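Local coordinates for DNA repair protein RecO (Deinococcus radiodurans, PDB 1U5K) that is probably involved in DNA repair and recombination by the RecF pathway and carries a zinc ion bound by four cysteines, at residues K139-L143 and A144-P148. Sequence-based numbering, arbitrary orientation.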
loop_
_atom_site.group_PDB
_atom_site.type_symbol
_atom_site.label_atom_id
_atom_site.label_comp_id
_atom_site.label_asym_id
_atom_site.label_seq_id
_atom_site.Cartn_x
_atom_site.Cartn_y
_atom_site.Cartn_z
ATOM N N LYS A 139 4.430 13.710 17.238
ATOM C CA LYS A 139 5.156 13.404 18.453
ATOM C C LYS A 139 6.091 12.217 18.316
ATOM O O LYS A 139 7.206 12.252 18.823
ATOM C CB LYS A 139 4.226 13.191 19.649
ATOM C CG LYS A 139 4.944 13.264 20.979
ATOM C CD LYS A 139 5.120 14.675 21.527
ATOM C CE LYS A 139 5.901 14.640 22.835
ATOM N NZ LYS A 139 6.530 15.932 23.178
ATOM N N LEU A 140 5.649 11.174 17.620
ATOM C CA LEU A 140 6.493 10.007 17.420
ATOM C C LEU A 140 7.739 10.338 16.598
ATOM O O LEU A 140 8.735 9.645 16.718
ATOM C CB LEU A 140 5.729 8.858 16.762
ATOM C CG LEU A 140 4.697 8.131 17.614
ATOM C CD1 LEU A 140 3.580 7.440 16.821
ATOM C CD2 LEU A 140 5.371 7.176 18.580
ATOM N N LEU A 141 7.712 11.353 15.741
ATOM C CA LEU A 141 8.922 11.781 15.053
ATOM C C LEU A 141 10.101 12.058 15.980
ATOM O O LEU A 141 11.256 11.794 15.621
ATOM C CB LEU A 141 8.672 13.017 14.187
ATOM C CG LEU A 141 7.546 12.985 13.149
ATOM C CD1 LEU A 141 7.365 14.340 12.475
ATOM C CD2 LEU A 141 7.897 11.949 12.118
ATOM N N GLY A 142 9.821 12.601 17.159
ATOM C CA GLY A 142 10.845 12.859 18.152
ATOM C C GLY A 142 11.499 11.638 18.762
ATOM O O GLY A 142 12.550 11.771 19.385
ATOM N N LEU A 143 10.903 10.458 18.612
ATOM C CA LEU A 143 11.473 9.267 19.216
ATOM C C LEU A 143 12.165 8.351 18.213
ATOM O O LEU A 143 12.756 7.341 18.569
ATOM C CB LEU A 143 10.380 8.487 19.928
ATOM C CG LEU A 143 9.634 9.237 21.025
ATOM C CD1 LEU A 143 8.457 8.403 21.510
ATOM C CD2 LEU A 143 10.563 9.587 22.161
ATOM N N ALA A 144 12.103 8.727 16.943
ATOM C CA ALA A 144 12.515 7.852 15.868
ATOM C C ALA A 144 13.837 8.370 15.323
ATOM O O ALA A 144 14.399 9.322 15.865
ATOM C CB ALA A 144 11.398 7.804 14.822
ATOM N N GLY A 145 14.291 7.758 14.234
ATOM C CA GLY A 145 15.565 8.027 13.574
ATOM C C GLY A 145 15.689 9.244 12.667
ATOM O O GLY A 145 16.803 9.698 12.374
ATOM N N VAL A 146 14.561 9.730 12.159
ATOM C CA VAL A 146 14.493 11.031 11.493
ATOM C C VAL A 146 14.959 12.191 12.374
ATOM O O VAL A 146 14.973 12.067 13.612
ATOM C CB VAL A 146 13.054 11.319 11.038
ATOM C CG1 VAL A 146 12.542 10.183 10.183
ATOM C CG2 VAL A 146 12.138 11.524 12.240
ATOM N N ILE A 147 15.307 13.289 11.699
ATOM C CA ILE A 147 15.762 14.537 12.313
ATOM C C ILE A 147 14.895 15.727 11.904
ATOM O O ILE A 147 15.060 16.333 10.836
ATOM C CB ILE A 147 17.237 14.847 11.992
ATOM C CG1 ILE A 147 18.134 13.683 12.413
ATOM C CG2 ILE A 147 17.659 16.191 12.610
ATOM C CD1 ILE A 147 18.946 13.946 13.677
ATOM N N PRO A 148 13.912 16.016 12.751
ATOM C CA PRO A 148 13.056 17.176 12.516
ATOM C C PRO A 148 13.933 18.438 12.589
ATOM O O PRO A 148 14.910 18.496 13.353
ATOM C CB PRO A 148 12.024 17.078 13.642
ATOM C CG PRO A 148 12.143 15.693 14.233
ATOM C CD PRO A 148 13.510 15.216 13.926
HETATM O O HOH W 1 13.934 12.133 16.399
#
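Val146 holds CG1 anti to its carbonyl carbon (chi1 -54°), which leaves CG2 between the backbone N and the carbonyl carbon and sends that methyl back to Leu141. CG2 of Val146 comes to 3.5 Å from Leu141 O and 4.2 Å from Leu141 CB. The ring of Pro148 reaches the same residue, its CG lying 4.4 Å from Leu141 CB, so the returning loop meets the base of the leucine side chain through two residues. Leu141 O accepts a weak but fairly straight hydrogen bond from Ala144 N (3.4 Å, 165° at the hydrogen). Water 1 lies 2.8 Å from Leu141 O. The same water is 2.9 Å from Ala144 O and can link the two carbonyls, though it has more acceptors in reach than protons to give. Just before, Leu143 N donates a hydrogen bond to Leu140 O at 3.0 Å. Ala144 CB packs on Leu102 and Phe103, while Val146 rests on Phe221 and Gln225, and Gln225 OE1 accepts a hydrogen bond from Ile147 N. Away from the zinc site, the loop after helix 129-141 packs against helix 211-225; the successive i+3 backbone hydrogen bonds, the last weak, are typical of a helix C-terminus tightening into 3-10-like turns.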